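Local coordinates for protein ribokinase, putative (Burkholderia thailandensis, PDB 3B1R) that is a nucleoside kinase of the ribokinase (PfkB) family, which probably transfers the ATP gamma-phosphate to the ribose of nucleosides such as inosine, at residues T115-N120 against E251-P256. Sequence-based numbering, arbitrary orientation.
With AMP (adenosine monophosphate), chain H.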
ATOM      1  N   THR A 115      -3.989  -2.591  -2.277  1.00 19.77           N
ATOM      2  CA  THR A 115      -4.057  -3.798  -3.075  1.00 20.33           C
ATOM      3  C   THR A 115      -4.203  -3.484  -4.561  1.00 20.10           C
ATOM      4  O   THR A 115      -4.231  -2.314  -4.959  1.00 20.16           O
ATOM      5  CB  THR A 115      -5.186  -4.724  -2.534  1.00 20.27           C
ATOM      6  OG1 THR A 115      -5.304  -5.902  -3.348  1.00 23.14           O
ATOM      7  CG2 THR A 115      -6.525  -3.997  -2.474  1.00 20.47           C
ATOM      8  N   ASP A 116      -4.239  -4.527  -5.385  1.00 19.87           N
ATOM      9  CA  ASP A 116      -4.542  -4.375  -6.806  1.00 19.59           C
ATOM     10  C   ASP A 116      -5.612  -5.396  -7.222  1.00 19.57           C
ATOM     11  O   ASP A 116      -6.218  -6.041  -6.367  1.00 19.78           O
ATOM     12  CB  ASP A 116      -3.273  -4.510  -7.649  1.00 19.85           C
ATOM     13  CG  ASP A 116      -2.721  -5.930  -7.683  1.00 20.41           C
ATOM     14  OD1 ASP A 116      -1.734  -6.136  -8.413  1.00 22.27           O
ATOM     15  OD2 ASP A 116      -3.256  -6.837  -6.995  1.00 20.84           O
ATOM     16  N   LEU A 117      -5.819  -5.552  -8.526  1.00 19.14           N
ATOM     17  CA  LEU A 117      -6.838  -6.473  -9.040  1.00 18.51           C
ATOM     18  C   LEU A 117      -6.372  -7.925  -9.072  1.00 18.37           C
ATOM     19  O   LEU A 117      -7.139  -8.823  -9.427  1.00 18.16           O
ATOM     20  CB  LEU A 117      -7.360  -6.006 -10.403  1.00 17.85           C
ATOM     21  CG  LEU A 117      -8.059  -4.632 -10.364  1.00 16.54           C
ATOM     22  CD1 LEU A 117      -8.425  -4.164 -11.761  1.00 16.25           C
ATOM     23  CD2 LEU A 117      -9.301  -4.671  -9.453  1.00 17.17           C
ATOM     24  N   ASP A 118      -5.115  -8.137  -8.695  1.00 18.13           N
ATOM     25  CA  ASP A 118      -4.544  -9.473  -8.516  1.00 17.84           C
ATOM     26  C   ASP A 118      -4.616  -9.927  -7.069  1.00 17.46           C
ATOM     27  O   ASP A 118      -4.038 -10.964  -6.721  1.00 16.92           O
ATOM     28  CB  ASP A 118      -3.071  -9.496  -8.941  1.00 17.78           C
ATOM     29  CG  ASP A 118      -2.885  -9.944 -10.365  1.00 18.64           C
ATOM     30  OD1 ASP A 118      -3.892 -10.033 -11.086  1.00 18.48           O
ATOM     31  OD2 ASP A 118      -1.727 -10.195 -10.761  1.00 21.78           O
ATOM     32  N   ASN A 119      -5.278  -9.137  -6.225  1.00 17.14           N
ATOM     33  CA  ASN A 119      -5.394  -9.433  -4.794  1.00 17.56           C
ATOM     34  C   ASN A 119      -4.053  -9.485  -4.036  1.00 18.10           C
ATOM     35  O   ASN A 119      -3.904 -10.187  -3.012  1.00 19.12           O
ATOM     36  CB  ASN A 119      -6.198 -10.724  -4.577  1.00 17.14           C
ATOM     37  CG  ASN A 119      -6.904 -10.748  -3.243  1.00 15.99           C
ATOM     38  OD1 ASN A 119      -6.976  -9.746  -2.543  1.00 13.05           O
ATOM     39  ND2 ASN A 119      -7.426 -11.900  -2.883  1.00 17.74           N
ATOM     40  N   ASN A 120      -3.078  -8.744  -4.543  1.00 18.28           N
ATOM     41  CA  ASN A 120      -1.817  -8.547  -3.851  1.00 18.41           C
ATOM     42  C   ASN A 120      -1.986  -7.557  -2.681  1.00 18.39           C
ATOM     43  O   ASN A 120      -1.580  -6.382  -2.764  1.00 19.13           O
ATOM     44  CB  ASN A 120      -0.719  -8.093  -4.833  1.00 17.96           C
ATOM     45  CG  ASN A 120      -0.301  -9.197  -5.797  1.00 18.84           C
ATOM     46  OD1 ASN A 120       0.016 -10.311  -5.386  1.00 19.22           O
ATOM     47  ND2 ASN A 120      -0.282  -8.884  -7.086  1.00 18.97           N
ATOM     48  N   GLU A 251     -18.570 -10.785 -13.282  1.00 26.76           N
ATOM     49  CA  GLU A 251     -19.388  -9.734 -13.927  1.00 27.43           C
ATOM     50  C   GLU A 251     -18.487  -8.556 -14.303  1.00 27.28           C
ATOM     51  O   GLU A 251     -18.568  -8.009 -15.408  1.00 27.85           O
ATOM     52  CB  GLU A 251     -20.505  -9.264 -12.965  1.00 27.86           C
ATOM     53  CG  GLU A 251     -21.240  -7.977 -13.375  1.00 28.34           C
ATOM     54  CD  GLU A 251     -22.109  -7.368 -12.264  1.00 29.65           C
ATOM     55  OE1 GLU A 251     -22.111  -7.886 -11.127  1.00 29.45           O
ATOM     56  OE2 GLU A 251     -22.792  -6.352 -12.533  1.00 30.03           O
ATOM     57  N   ARG A 252     -17.649  -8.173 -13.342  1.00 26.86           N
ATOM     58  CA  ARG A 252     -16.555  -7.217 -13.510  1.00 26.07           C
ATOM     59  C   ARG A 252     -15.627  -7.407 -12.308  1.00 25.39           C
ATOM     60  O   ARG A 252     -16.005  -8.076 -11.347  1.00 25.00           O
ATOM     61  CB  ARG A 252     -17.076  -5.777 -13.594  1.00 26.24           C
ATOM     62  CG  ARG A 252     -18.079  -5.380 -12.530  1.00 26.86           C
ATOM     63  CD  ARG A 252     -18.810  -4.084 -12.915  1.00 28.20           C
ATOM     64  NE  ARG A 252     -19.619  -3.482 -11.842  1.00 29.59           N
ATOM     65  CZ  ARG A 252     -19.981  -4.081 -10.704  1.00 30.78           C
ATOM     66  NH1 ARG A 252     -20.721  -3.434  -9.811  1.00 31.36           N
ATOM     67  NH2 ARG A 252     -19.621  -5.327 -10.448  1.00 32.65           N
ATOM     68  N   VAL A 253     -14.420  -6.844 -12.376  1.00 24.34           N
ATOM     69  CA  VAL A 253     -13.458  -6.930 -11.289  1.00 23.20           C
ATOM     70  C   VAL A 253     -13.249  -5.535 -10.685  1.00 23.30           C
ATOM     71  O   VAL A 253     -12.679  -4.645 -11.334  1.00 22.61           O
ATOM     72  CB  VAL A 253     -12.120  -7.553 -11.770  1.00 23.19           C
ATOM     73  CG1 VAL A 253     -11.137  -7.709 -10.618  1.00 22.38           C
ATOM     74  CG2 VAL A 253     -12.366  -8.906 -12.452  1.00 22.90           C
ATOM     75  N   ILE A 254     -13.733  -5.367  -9.451  1.00 22.49           N
ATOM     76  CA  ILE A 254     -13.663  -4.109  -8.694  1.00 22.34           C
ATOM     77  C   ILE A 254     -12.698  -4.172  -7.506  1.00 21.69           C
ATOM     78  O   ILE A 254     -11.882  -3.270  -7.324  1.00 20.99           O
ATOM     79  CB  ILE A 254     -15.067  -3.688  -8.162  1.00 22.53           C
ATOM     80  CG1 ILE A 254     -16.034  -3.423  -9.324  1.00 22.71           C
ATOM     81  CG2 ILE A 254     -14.979  -2.484  -7.204  1.00 23.38           C
ATOM     82  CD1 ILE A 254     -15.752  -2.171 -10.122  1.00 25.33           C
ATOM     83  N   ASP A 255     -12.803  -5.229  -6.693  1.00 20.76           N
ATOM     84  CA  ASP A 255     -11.994  -5.352  -5.486  1.00 19.76           C
ATOM     85  C   ASP A 255     -11.942  -6.808  -5.042  1.00 19.74           C
ATOM     86  O   ASP A 255     -12.987  -7.375  -4.717  1.00 19.06           O
ATOM     87  CB  ASP A 255     -12.580  -4.483  -4.362  1.00 19.90           C
ATOM     88  CG  ASP A 255     -11.756  -4.532  -3.081  1.00 19.59           C
ATOM     89  OD1 ASP A 255     -10.559  -4.852  -3.143  1.00 19.29           O
ATOM     90  OD2 ASP A 255     -12.307  -4.237  -2.003  1.00 21.27           O
ATOM     91  N   PRO A 256     -10.736  -7.420  -5.037  1.00 19.23           N
ATOM     92  CA  PRO A 256     -10.666  -8.800  -4.578  1.00 19.36           C
ATOM     93  C   PRO A 256     -10.543  -8.953  -3.061  1.00 18.88           C
ATOM     94  O   PRO A 256     -10.678 -10.071  -2.568  1.00 19.24           O
ATOM     95  CB  PRO A 256      -9.429  -9.366  -5.302  1.00 18.99           C
ATOM     96  CG  PRO A 256      -8.824  -8.243  -6.054  1.00 19.07           C
ATOM     97  CD  PRO A 256      -9.438  -6.967  -5.553  1.00 19.44           C
TER
HETATM   98  P   AMP H 502      -7.948 -15.489  -4.015  1.00 15.76           P
HETATM   99  O1P AMP H 502      -8.021 -15.330  -2.515  1.00 15.09           O
HETATM  100  O2P AMP H 502      -7.523 -14.217  -4.698  1.00 15.02           O
HETATM  101  O3P AMP H 502      -7.208 -16.733  -4.449  1.00 14.61           O
HETATM  102  O5' AMP H 502      -9.467 -15.681  -4.474  1.00 16.59           O
HETATM  103  C5' AMP H 502     -10.260 -16.657  -3.836  1.00 17.52           C
HETATM  104  C4' AMP H 502     -11.259 -17.213  -4.828  1.00 19.43           C
HETATM  105  O4' AMP H 502     -12.165 -16.164  -5.190  1.00 19.90           O
HETATM  106  C3' AMP H 502     -10.665 -17.748  -6.130  1.00 17.96           C
HETATM  107  O3' AMP H 502     -10.204 -19.113  -6.076  1.00 17.10           O
HETATM  108  C2' AMP H 502     -11.871 -17.586  -7.035  1.00 19.68           C
HETATM  109  O2' AMP H 502     -12.860 -18.610  -6.824  1.00 20.00           O
HETATM  110  C1' AMP H 502     -12.472 -16.274  -6.581  1.00 18.94           C
HETATM  111  N9  AMP H 502     -11.769 -15.244  -7.377  1.00 20.66           N
HETATM  112  C8  AMP H 502     -10.684 -14.518  -7.030  1.00 19.62           C
HETATM  113  N7  AMP H 502     -10.308 -13.692  -8.049  1.00 21.25           N
HETATM  114  C5  AMP H 502     -11.160 -13.910  -9.078  1.00 21.82           C
HETATM  115  C6  AMP H 502     -11.347 -13.385 -10.450  1.00 21.83           C
HETATM  116  N6  AMP H 502     -10.514 -12.441 -10.944  1.00 20.86           N
HETATM  117  N1  AMP H 502     -12.358 -13.887 -11.196  1.00 22.14           N
HETATM  118  C2  AMP H 502     -13.197 -14.831 -10.726  1.00 23.08           C
HETATM  119  N3  AMP H 502     -13.089 -15.347  -9.486  1.00 23.97           N
HETATM  120  C4  AMP H 502     -12.116 -14.929  -8.631  1.00 22.02           C
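The phosphate end of the nucleotide pocket is where the type I beta turn D116-N119, in the lid hairpin between strands 109-115 and 122-126, meets loop 251-256, which leads toward helix 259-272. P256 and N119 form the centre: CB of P256 lies 3.5 Å from CG of N119, the two side chains running past each other in opposite directions. With CG anti to the backbone N (chi1 -153°), N119 carries its amide along the proline and on to the AMP, where ND2 gives a nearly straight hydrogen bond to O2P (2.9 Å, 170°). Its other amide atom, OD1, accepts from Q121, so both ends of the amide are held and its rotation is fixed. The proline ring also backs onto the turn itself, CG of P256 standing 3.4 Å from the carbonyl O of D116. Farther out, L117 reaches across to the loop, its CD2 packing on CG1 of V253 at 3.7 Å and lying 3.6 Å from O of I254, a buried carbonyl that finds no polar partner. No hydrogen bond joins the two segments; they meet by van der Waals contact. The turn is stiffened from within by D116, whose OD2 accepts from D118 N (2.8 Å), an Asx turn, and from N120 N (3.1 Å): D118 N comes from above the carboxylate plane, N120 N on the syn side and tilted to the other side of it, while OD1 takes F29 N. H39 of the second subunit packs on N119 and bonds the same AMP. D255, tied through OD2 to G296 N, and P256 begin the C-terminal PfkB signature, D255 to D261, which runs into helix 259-272 and here packs against the lid turn carrying the phosphate-binding N119.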